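Local coordinates for intron-associated endonuclease 1 (Enterobacteria phage T4, PDB 1MK0), which probably cleaves DNA as an intron-homing endonuclease, the chain described here being its GIY-YIG catalytic domain, at residues A[5-9]-A[27-32]; A[13-18]-A[84-90]; A[66-72]-A[93-97]. The protein carries 1 engineered substitution. The contacts are given in a common frame with arbitrary orientation. Residues are numbered along the deposited sequence.

Contact 1. Residues A[5-9]-A[27-32]; sequences IYQIK and RWKRHF. With CIT (citric acid), chain B.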
loop_
_atom_site.group_PDB
_atom_site.type_symbol
_atom_site.label_atom_id
_atom_site.label_comp_id
_atom_site.label_asym_id
_atom_site.label_seq_id
_atom_site.Cartn_x
_atom_site.Cartn_y
_atom_site.Cartn_z
ATOM N N ILE A 5 4.248 -7.657 3.708
ATOM C CA ILE A 5 3.025 -6.949 3.366
ATOM C C ILE A 5 2.858 -5.774 4.317
ATOM O O ILE A 5 3.130 -5.886 5.514
ATOM C CB ILE A 5 1.799 -7.876 3.504
ATOM C CG1 ILE A 5 2.053 -9.197 2.769
ATOM C CG2 ILE A 5 0.555 -7.180 2.966
ATOM C CD1 ILE A 5 2.353 -9.040 1.292
ATOM N N TYR A 6 2.401 -4.647 3.786
ATOM C CA TYR A 6 2.217 -3.457 4.601
ATOM C C TYR A 6 0.905 -2.760 4.282
ATOM O O TYR A 6 0.225 -3.097 3.314
ATOM C CB TYR A 6 3.371 -2.484 4.345
ATOM C CG TYR A 6 3.412 -1.984 2.917
ATOM C CD1 TYR A 6 2.584 -0.939 2.498
ATOM C CD2 TYR A 6 4.229 -2.596 1.971
ATOM C CE1 TYR A 6 2.568 -0.523 1.174
ATOM C CE2 TYR A 6 4.219 -2.190 0.643
ATOM C CZ TYR A 6 3.386 -1.154 0.251
ATOM O OH TYR A 6 3.360 -0.768 -1.060
ATOM N N GLN A 7 0.554 -1.785 5.111
ATOM C CA GLN A 7 -0.641 -0.993 4.880
ATOM C C GLN A 7 -0.258 0.475 5.026
ATOM O O GLN A 7 0.634 0.822 5.805
ATOM C CB GLN A 7 -1.750 -1.333 5.888
ATOM C CG GLN A 7 -1.428 -0.974 7.336
ATOM C CD GLN A 7 -2.606 -1.178 8.280
ATOM O OE1 GLN A 7 -2.471 -1.030 9.496
ATOM N NE2 GLN A 7 -3.763 -1.510 7.726
ATOM N N ILE A 8 -0.902 1.324 4.232
ATOM C CA ILE A 8 -0.700 2.766 4.297
ATOM C C ILE A 8 -2.097 3.240 4.659
ATOM O O ILE A 8 -3.026 3.105 3.866
ATOM C CB ILE A 8 -0.274 3.360 2.936
ATOM C CG1 ILE A 8 1.096 2.799 2.538
ATOM C CG2 ILE A 8 -0.216 4.888 3.029
ATOM C CD1 ILE A 8 1.617 3.307 1.207
ATOM N N LYS A 9 -2.252 3.767 5.870
ATOM C CA LYS A 9 -3.563 4.192 6.345
ATOM C C LYS A 9 -3.760 5.697 6.474
ATOM O O LYS A 9 -2.928 6.405 7.041
ATOM C CB LYS A 9 -3.849 3.518 7.694
ATOM C CG LYS A 9 -5.198 3.872 8.307
ATOM C CD LYS A 9 -5.525 2.979 9.504
ATOM C CE LYS A 9 -4.501 3.118 10.619
ATOM N NZ LYS A 9 -4.857 2.301 11.817
ATOM N N ARG A 27 10.131 1.390 0.070
ATOM C CA ARG A 27 8.904 1.339 -0.717
ATOM C C ARG A 27 7.989 2.491 -0.322
ATOM O O ARG A 27 7.374 3.127 -1.180
ATOM C CB ARG A 27 8.162 0.015 -0.505
ATOM C CG ARG A 27 6.929 -0.126 -1.395
ATOM C CD ARG A 27 7.339 -0.264 -2.852
ATOM N NE ARG A 27 6.226 -0.168 -3.797
ATOM C CZ ARG A 27 5.739 0.971 -4.278
ATOM N NH1 ARG A 27 6.252 2.137 -3.902
ATOM N NH2 ARG A 27 4.764 0.942 -5.177
ATOM N N TRP A 28 7.899 2.753 0.979
ATOM C CA TRP A 28 7.051 3.825 1.477
ATOM C C TRP A 28 7.553 5.180 0.997
ATOM O O TRP A 28 6.760 6.053 0.652
ATOM C CB TRP A 28 6.987 3.797 3.009
ATOM C CG TRP A 28 6.374 2.541 3.563
ATOM C CD1 TRP A 28 5.498 1.707 2.928
ATOM C CD2 TRP A 28 6.565 1.997 4.876
ATOM N NE1 TRP A 28 5.133 0.675 3.763
ATOM C CE2 TRP A 28 5.773 0.828 4.964
ATOM C CE3 TRP A 28 7.326 2.383 5.986
ATOM C CZ2 TRP A 28 5.723 0.042 6.120
ATOM C CZ3 TRP A 28 7.276 1.601 7.137
ATOM C CH2 TRP A 28 6.479 0.443 7.193
ATOM N N LYS A 29 8.870 5.353 0.981
ATOM C CA LYS A 29 9.450 6.604 0.522
ATOM C C LYS A 29 9.089 6.798 -0.938
ATOM O O LYS A 29 8.761 7.905 -1.366
ATOM C CB LYS A 29 10.975 6.587 0.675
ATOM C CG LYS A 29 11.455 6.682 2.112
ATOM C CD LYS A 29 12.962 6.860 2.171
ATOM C CE LYS A 29 13.443 7.064 3.599
ATOM N NZ LYS A 29 14.906 7.356 3.655
ATOM N N ARG A 30 9.136 5.711 -1.703
ATOM C CA ARG A 30 8.816 5.779 -3.125
ATOM C C ARG A 30 7.361 6.162 -3.363
ATOM O O ARG A 30 7.054 6.901 -4.296
ATOM C CB ARG A 30 9.121 4.446 -3.813
ATOM C CG ARG A 30 8.740 4.424 -5.288
ATOM C CD ARG A 30 9.644 3.496 -6.078
ATOM N NE ARG A 30 9.531 2.103 -5.663
ATOM C CZ ARG A 30 8.706 1.217 -6.213
ATOM N NH1 ARG A 30 7.908 1.578 -7.210
ATOM N NH2 ARG A 30 8.690 -0.035 -5.776
ATOM N N HIS A 31 6.466 5.658 -2.519
ATOM C CA HIS A 31 5.048 5.977 -2.651
ATOM C C HIS A 31 4.805 7.472 -2.560
ATOM O O HIS A 31 4.079 8.041 -3.368
ATOM C CB HIS A 31 4.236 5.299 -1.549
ATOM C CG HIS A 31 3.832 3.897 -1.869
ATOM N ND1 HIS A 31 3.012 3.586 -2.932
ATOM C CD2 HIS A 31 4.111 2.725 -1.252
ATOM C CE1 HIS A 31 2.799 2.282 -2.953
ATOM N NE2 HIS A 31 3.455 1.737 -1.944
ATOM N N PHE A 32 5.404 8.108 -1.562
ATOM C CA PHE A 32 5.199 9.532 -1.385
ATOM C C PHE A 32 5.917 10.381 -2.421
ATOM O O PHE A 32 5.439 11.455 -2.773
ATOM C CB PHE A 32 5.555 9.922 0.050
ATOM C CG PHE A 32 4.670 9.262 1.072
ATOM C CD1 PHE A 32 3.298 9.492 1.067
ATOM C CD2 PHE A 32 5.195 8.370 1.999
ATOM C CE1 PHE A 32 2.458 8.837 1.970
ATOM C CE2 PHE A 32 4.366 7.708 2.906
ATOM C CZ PHE A 32 2.994 7.941 2.890
HETATM C C1 CIT B . 3.588 -1.815 -6.747
HETATM O O1 CIT B . 4.578 -2.059 -5.953
HETATM O O2 CIT B . 3.786 -1.082 -7.781
HETATM C C2 CIT B . 2.219 -2.441 -6.359
HETATM C C3 CIT B . 1.957 -2.914 -4.904
HETATM O O7 CIT B . 2.737 -4.149 -4.647
HETATM C C4 CIT B . 0.503 -3.190 -4.635
HETATM C C5 CIT B . -0.188 -4.112 -5.560
HETATM O O3 CIT B . -0.139 -5.324 -5.537
HETATM O O4 CIT B . -0.883 -3.622 -6.454
HETATM C C6 CIT B . 2.513 -1.987 -3.788
HETATM O O5 CIT B . 2.150 -0.770 -3.921
HETATM O O6 CIT B . 3.237 -2.587 -2.965
#

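Contact 2. Residues A[13-18]-A[84-90]; sequences NNKVYV and SKINGYN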
loop_
_atom_site.group_PDB
_atom_site.type_symbol
_atom_site.label_atom_id
_atom_site.label_comp_id
_atom_site.label_asym_id
_atom_site.label_seq_id
_atom_site.Cartn_x
_atom_site.Cartn_y
_atom_site.Cartn_z
ATOM N N ASN A 13 -9.616 9.102 7.789
ATOM C CA ASN A 13 -10.780 8.243 7.572
ATOM C C ASN A 13 -10.525 6.746 7.756
ATOM O O ASN A 13 -11.420 5.933 7.546
ATOM C CB ASN A 13 -11.334 8.479 6.170
ATOM C CG ASN A 13 -10.275 8.331 5.102
ATOM O OD1 ASN A 13 -9.426 7.445 5.181
ATOM N ND2 ASN A 13 -10.321 9.195 4.097
ATOM N N ASN A 14 -9.303 6.389 8.134
ATOM C CA ASN A 14 -8.931 4.995 8.358
ATOM C C ASN A 14 -8.920 4.089 7.126
ATOM O O ASN A 14 -8.816 2.867 7.260
ATOM C CB ASN A 14 -9.829 4.378 9.433
ATOM C CG ASN A 14 -9.668 5.053 10.775
ATOM O OD1 ASN A 14 -8.558 5.161 11.296
ATOM N ND2 ASN A 14 -10.774 5.515 11.344
ATOM N N LYS A 15 -9.034 4.669 5.934
ATOM C CA LYS A 15 -8.992 3.869 4.711
ATOM C C LYS A 15 -7.538 3.451 4.502
ATOM O O LYS A 15 -6.622 4.196 4.845
ATOM C CB LYS A 15 -9.477 4.683 3.509
ATOM C CG LYS A 15 -10.970 4.964 3.511
ATOM C CD LYS A 15 -11.368 5.783 2.293
ATOM C CE LYS A 15 -12.859 6.085 2.288
ATOM N NZ LYS A 15 -13.680 4.844 2.225
ATOM N N VAL A 16 -7.320 2.267 3.942
ATOM C CA VAL A 16 -5.953 1.800 3.738
ATOM C C VAL A 16 -5.609 1.332 2.332
ATOM O O VAL A 16 -6.477 1.030 1.514
ATOM C CB VAL A 16 -5.597 0.628 4.689
ATOM C CG1 VAL A 16 -5.934 0.987 6.126
ATOM C CG2 VAL A 16 -6.330 -0.634 4.254
ATOM N N TYR A 17 -4.307 1.277 2.083
ATOM C CA TYR A 17 -3.740 0.804 0.832
ATOM C C TYR A 17 -2.860 -0.359 1.283
ATOM O O TYR A 17 -2.014 -0.187 2.161
ATOM C CB TYR A 17 -2.860 1.882 0.198
ATOM C CG TYR A 17 -2.137 1.435 -1.054
ATOM C CD1 TYR A 17 -2.745 1.537 -2.303
ATOM C CD2 TYR A 17 -0.842 0.913 -0.990
ATOM C CE1 TYR A 17 -2.082 1.134 -3.464
ATOM C CE2 TYR A 17 -0.169 0.502 -2.150
ATOM C CZ TYR A 17 -0.798 0.620 -3.381
ATOM O OH TYR A 17 -0.147 0.243 -4.538
ATOM N N VAL A 18 -3.074 -1.537 0.711
ATOM C CA VAL A 18 -2.278 -2.709 1.057
ATOM C C VAL A 18 -1.264 -2.970 -0.049
ATOM O O VAL A 18 -1.600 -2.943 -1.226
ATOM C CB VAL A 18 -3.167 -3.962 1.225
ATOM C CG1 VAL A 18 -2.290 -5.203 1.402
ATOM C CG2 VAL A 18 -4.091 -3.791 2.428
ATOM N N SER A 84 -9.794 -3.362 1.229
ATOM C CA SER A 84 -9.088 -2.203 0.692
ATOM C C SER A 84 -9.362 -1.806 -0.756
ATOM O O SER A 84 -8.757 -0.862 -1.260
ATOM C CB SER A 84 -7.578 -2.372 0.907
ATOM O OG SER A 84 -7.047 -3.404 0.094
ATOM N N LYS A 85 -10.259 -2.516 -1.431
ATOM C CA LYS A 85 -10.605 -2.152 -2.802
ATOM C C LYS A 85 -11.890 -1.330 -2.721
ATOM O O LYS A 85 -11.931 -0.168 -3.125
ATOM C CB LYS A 85 -10.806 -3.408 -3.654
ATOM C CG LYS A 85 -9.513 -4.184 -3.874
ATOM C CD LYS A 85 -9.753 -5.636 -4.258
ATOM C CE LYS A 85 -10.415 -5.777 -5.605
ATOM N NZ LYS A 85 -10.500 -7.210 -5.999
ATOM N N ILE A 86 -12.934 -1.930 -2.165
ATOM C CA ILE A 86 -14.211 -1.246 -2.017
ATOM C C ILE A 86 -14.109 -0.065 -1.050
ATOM O O ILE A 86 -14.638 1.014 -1.320
ATOM C CB ILE A 86 -15.291 -2.224 -1.505
ATOM C CG1 ILE A 86 -15.562 -3.286 -2.567
ATOM C CG2 ILE A 86 -16.565 -1.469 -1.139
ATOM C CD1 ILE A 86 -16.488 -4.395 -2.099
ATOM N N ASN A 87 -13.417 -0.271 0.068
ATOM C CA ASN A 87 -13.275 0.764 1.088
ATOM C C ASN A 87 -11.831 1.196 1.319
ATOM O O ASN A 87 -11.472 1.630 2.413
ATOM C CB ASN A 87 -13.882 0.265 2.407
ATOM C CG ASN A 87 -13.853 1.317 3.501
ATOM O OD1 ASN A 87 -14.335 2.434 3.313
ATOM N ND2 ASN A 87 -13.290 0.963 4.652
ATOM N N GLY A 88 -11.005 1.088 0.288
ATOM C CA GLY A 88 -9.614 1.472 0.435
ATOM C C GLY A 88 -9.030 2.095 -0.814
ATOM O O GLY A 88 -9.762 2.542 -1.699
ATOM N N TYR A 89 -7.703 2.099 -0.900
ATOM C CA TYR A 89 -7.028 2.707 -2.035
ATOM C C TYR A 89 -6.504 1.751 -3.101
ATOM O O TYR A 89 -5.945 2.197 -4.097
ATOM C CB TYR A 89 -5.887 3.593 -1.531
ATOM C CG TYR A 89 -6.363 4.699 -0.620
ATOM C CD1 TYR A 89 -6.074 4.678 0.743
ATOM C CD2 TYR A 89 -7.135 5.750 -1.114
ATOM C CE1 TYR A 89 -6.541 5.675 1.591
ATOM C CE2 TYR A 89 -7.607 6.754 -0.273
ATOM C CZ TYR A 89 -7.307 6.707 1.077
ATOM O OH TYR A 89 -7.775 7.690 1.918
ATOM N N ASN A 90 -6.671 0.446 -2.904
ATOM C CA ASN A 90 -6.206 -0.507 -3.908
ATOM C C ASN A 90 -7.175 -0.512 -5.082
ATOM O O ASN A 90 -8.389 -0.510 -4.885
ATOM C CB ASN A 90 -6.103 -1.913 -3.320
ATOM C CG ASN A 90 -4.960 -2.044 -2.342
ATOM O OD1 ASN A 90 -5.124 -1.820 -1.142
ATOM N ND2 ASN A 90 -3.786 -2.393 -2.854
HETATM O O HOH W 1 -9.779 9.287 0.958
HETATM O O HOH W 2 -12.454 3.674 6.587
HETATM O O HOH W 3 -9.622 0.502 3.767
#

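Contact 3. Residues A[66-72]-A[93-97]; sequences YEKDLII and DATFG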
loop_
_atom_site.group_PDB
_atom_site.type_symbol
_atom_site.label_atom_id
_atom_site.label_comp_id
_atom_site.label_asym_id
_atom_site.label_seq_id
_atom_site.Cartn_x
_atom_site.Cartn_y
_atom_site.Cartn_z
ATOM N N TYR A 66 10.223 -11.881 0.335
ATOM C CA TYR A 66 9.678 -11.297 -0.881
ATOM C C TYR A 66 9.810 -12.297 -2.031
ATOM O O TYR A 66 10.691 -12.182 -2.890
ATOM C CB TYR A 66 10.403 -9.986 -1.199
ATOM C CG TYR A 66 9.739 -9.147 -2.269
ATOM C CD1 TYR A 66 10.262 -9.091 -3.559
ATOM C CD2 TYR A 66 8.597 -8.398 -1.990
ATOM C CE1 TYR A 66 9.671 -8.310 -4.545
ATOM C CE2 TYR A 66 7.993 -7.611 -2.971
ATOM C CZ TYR A 66 8.538 -7.574 -4.247
ATOM O OH TYR A 66 7.961 -6.798 -5.229
ATOM N N GLU A 67 8.933 -13.294 -2.008
ATOM C CA GLU A 67 8.890 -14.345 -3.016
ATOM C C GLU A 67 7.492 -14.307 -3.629
ATOM O O GLU A 67 6.492 -14.327 -2.914
ATOM C CB GLU A 67 9.154 -15.707 -2.370
ATOM C CG GLU A 67 10.540 -15.855 -1.747
ATOM C CD GLU A 67 11.664 -15.778 -2.771
ATOM O OE1 GLU A 67 11.473 -16.269 -3.903
ATOM O OE2 GLU A 67 12.742 -15.241 -2.439
ATOM N N LYS A 68 7.431 -14.260 -4.956
ATOM C CA LYS A 68 6.159 -14.160 -5.663
ATOM C C LYS A 68 4.988 -14.978 -5.139
ATOM O O LYS A 68 3.943 -14.419 -4.803
ATOM C CB LYS A 68 6.346 -14.458 -7.151
ATOM C CG LYS A 68 5.079 -14.196 -7.955
ATOM C CD LYS A 68 5.347 -14.069 -9.442
ATOM C CE LYS A 68 4.075 -13.671 -10.181
ATOM N NZ LYS A 68 4.316 -13.392 -11.626
ATOM N N ASP A 69 5.141 -16.295 -5.080
ATOM C CA ASP A 69 4.050 -17.132 -4.606
ATOM C C ASP A 69 3.489 -16.670 -3.265
ATOM O O ASP A 69 2.287 -16.411 -3.148
ATOM C CB ASP A 69 4.497 -18.593 -4.520
ATOM C CG ASP A 69 4.517 -19.270 -5.874
ATOM O OD1 ASP A 69 3.466 -19.265 -6.554
ATOM O OD2 ASP A 69 5.575 -19.806 -6.264
ATOM N N LEU A 70 4.358 -16.545 -2.266
ATOM C CA LEU A 70 3.941 -16.125 -0.930
ATOM C C LEU A 70 3.336 -14.729 -0.905
ATOM O O LEU A 70 2.271 -14.518 -0.331
ATOM C CB LEU A 70 5.127 -16.135 0.038
ATOM C CG LEU A 70 5.877 -17.432 0.334
ATOM C CD1 LEU A 70 6.959 -17.136 1.366
ATOM C CD2 LEU A 70 4.923 -18.496 0.853
ATOM N N ILE A 71 4.028 -13.782 -1.526
ATOM C CA ILE A 71 3.592 -12.391 -1.535
ATOM C C ILE A 71 2.219 -12.145 -2.142
ATOM O O ILE A 71 1.385 -11.471 -1.536
ATOM C CB ILE A 71 4.635 -11.503 -2.250
ATOM C CG1 ILE A 71 5.909 -11.428 -1.401
ATOM C CG2 ILE A 71 4.071 -10.110 -2.494
ATOM C CD1 ILE A 71 5.748 -10.660 -0.089
ATOM N N ILE A 72 1.975 -12.683 -3.330
ATOM C CA ILE A 72 0.683 -12.474 -3.970
ATOM C C ILE A 72 -0.465 -13.027 -3.128
ATOM O O ILE A 72 -1.474 -12.350 -2.919
ATOM C CB ILE A 72 0.658 -13.099 -5.384
ATOM C CG1 ILE A 72 1.631 -12.338 -6.293
ATOM C CG2 ILE A 72 -0.748 -13.049 -5.957
ATOM C CD1 ILE A 72 1.719 -12.876 -7.703
ATOM N N ASP A 93 -6.487 -6.491 -7.498
ATOM C CA ASP A 93 -5.812 -7.466 -6.659
ATOM C C ASP A 93 -4.311 -7.256 -6.780
ATOM O O ASP A 93 -3.842 -6.530 -7.658
ATOM C CB ASP A 93 -6.188 -8.895 -7.050
ATOM C CG ASP A 93 -7.577 -9.273 -6.577
ATOM O OD1 ASP A 93 -7.999 -8.765 -5.515
ATOM O OD2 ASP A 93 -8.236 -10.086 -7.254
ATOM N N ALA A 94 -3.565 -7.902 -5.895
ATOM C CA ALA A 94 -2.115 -7.760 -5.838
ATOM C C ALA A 94 -1.292 -8.158 -7.053
ATOM O O ALA A 94 -1.644 -9.071 -7.802
ATOM C CB ALA A 94 -1.587 -8.499 -4.612
ATOM N N THR A 95 -0.182 -7.447 -7.229
ATOM C CA THR A 95 0.765 -7.709 -8.304
ATOM C C THR A 95 2.119 -7.916 -7.625
ATOM O O THR A 95 2.271 -7.617 -6.437
ATOM C CB THR A 95 0.854 -6.528 -9.292
ATOM O OG1 THR A 95 1.765 -6.859 -10.348
ATOM C CG2 THR A 95 1.340 -5.276 -8.590
ATOM N N PHE A 96 3.098 -8.424 -8.365
ATOM C CA PHE A 96 4.417 -8.678 -7.797
ATOM C C PHE A 96 5.540 -8.134 -8.671
ATOM O O PHE A 96 5.387 -8.008 -9.886
ATOM C CB PHE A 96 4.613 -10.186 -7.610
ATOM C CG PHE A 96 5.911 -10.554 -6.951
ATOM C CD1 PHE A 96 6.075 -10.415 -5.577
ATOM C CD2 PHE A 96 6.977 -11.032 -7.708
ATOM C CE1 PHE A 96 7.281 -10.747 -4.966
ATOM C CE2 PHE A 96 8.185 -11.366 -7.108
ATOM C CZ PHE A 96 8.340 -11.225 -5.735
ATOM N N GLY A 97 6.667 -7.811 -8.042
ATOM C CA GLY A 97 7.815 -7.308 -8.776
ATOM C C GLY A 97 7.782 -5.829 -9.105
ATOM O O GLY A 97 6.786 -5.156 -8.766
ATOM O OXT GLY A 97 8.762 -5.341 -9.708
#

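Contact 1. Residues A[5-9]-A[27-32]
Strand segment 5-9 and helix segment 27-32 run in roughly the same direction, their axes 37° apart and 11.0 Å apart at closest approach; the nearest CA atoms are those of Ile8 and Trp28, 8.3 Å apart. Tyr6 and Ile8 both point toward the helix, while Gln7 between them points away. The Tyr6 ring receives the indole edge of Trp28 on one face in a T-shaped pair, centroids 4.7 Å apart and planes at 82°, with Tyr6 CD1 3.3 Å from Trp28 NE1. Tyr6 is the tyrosine of the GIY element that gives the GIY-YIG family half its name, lying on the central strand of the three-stranded antiparallel sheet, with helix 24-37 packed on one face. Tyr6 OH hydrogen-bonds His31 NE2 at 2.7 Å; the two rings meet rim to rim, and with Trp28 they form an aromatic cluster. Ile8 CD1 lies 3.9 Å from the centroid of the His31 ring, a CH-pi contact over its face, and Ile8 CG2 reaches Phe32 CZ at 4.4 Å. A citrate, probably from the crystallisation liquor, lies by the Tyr6 hydroxyl and the Arg27 guanidinium: Arg27 NH2 donates to CIT O1 at 3.1 Å, and Tyr6 OH is also 2.6 Å from CIT O6, a weak and unsettled bond, since its one proton has another acceptor within reach. Tyr17 OH and Ser20 N bind the same citrate.

Contact 2. Residues A[13-18]-A[84-90]
Asn90, in the m rotamer, turns its amide along the edge of strand 16-21 and pairs with Val18 as a neighbouring backbone would: Val18 N donates to Asn90 OD1 and Asn90 ND2 to Val18 O, both at 2.8 Å. The p rotamer of Ser84 brings its OG 2.8 Å from Asn90 OD1. Asn90 ND2 also lies over one face of the Tyr17 ring, 4.0 Å from Tyr17 CE1. Tyr89 lays its ring beside Lys15, with Tyr89 CE1 3.6 Å from Lys15 CB, and its hydroxyl bonds Asn10 and, through water 1, weakly Asn13 ND2. With chi2 and chi3 t and chi4 m, the Lys15 chain brings NZ 2.7 Å from Asn87 OD1. Asn13 OD1 accepts from Lys15 N at 2.9 Å in an Asx turn just before strand 16-21. Val16 O takes Tyr89 N at 2.9 Å, while water 3 joins Val16 N to Asn87 O. Gly88 lies so close that a CB would clash with Val16 O and Ser84 O. The start of this edge strand, which carries the YVG form of the YIG element, has the outward backbone groups of Val16 and Val18 answered by a loop, a side-chain amide and water rather than another strand.

Contact 3. Residues A[66-72]-A[93-97]
The phenyl ring of Phe96 is clamped between Tyr66 and the first turn of helix 68-81. On one face it forms an offset stack with the Tyr66 ring, centroids 4.5 Å apart and planes at 29°, the closest carbons being Tyr66 CE1 and Phe96 CZ at 3.4 Å. Against the opposite face lies backbone: Lys68 CA sits 3.5 Å from the Phe96 ring centroid, a CH-pi contact. Ile71 meets the ring edge, its CG2 3.7 Å from Phe96 CD1, and Ile72 CG1 touches Phe96 CB at 3.9 Å. Lys68 CB also packs on Phe96 CD2 at 3.5 Å, and only the far end of the side chain leaves the ring. Ala94 CB faces the helix, 4.2 Å from Ile72 O, and also touches Ala75, the engineered residue. Towards solvent the contact turns polar: Gly97 N donates to Tyr66 OH at 3.3 Å. At the other end Asn76 OD1 accepts from Ala94 N. Here the last residues of the crystallised fragment are anchored by one aromatic residue at the start of a helix of the GIY-YIG domain, and pass the place where Thr95 N binds a citrate, probably from the crystallisation liquor, which may mark a pocket.

From the N terminus, contact 1 closes the first and shortest loop, bringing helix 24-37 back onto strand 4-10 after the chain has passed through strand 16-21. Contact 2 opens within that loop, at 13-18, and closes only at 84-90, so it crosses contact 1; Ile8 N and Tyr17 O, 2.8 Å apart in a probable hydrogen bond, join them across adjacent strands. Contact 3 follows contact 1 in series but crosses contact 2, opening at 66-72 and closing at 93-97. The Lys85-Asp93 salt bridge links contacts 2 and 3. Together they tie the sheet to helix 24-37 and to the loop after helix 68-81, and the last residues of the fragment to the start of helix 68-81.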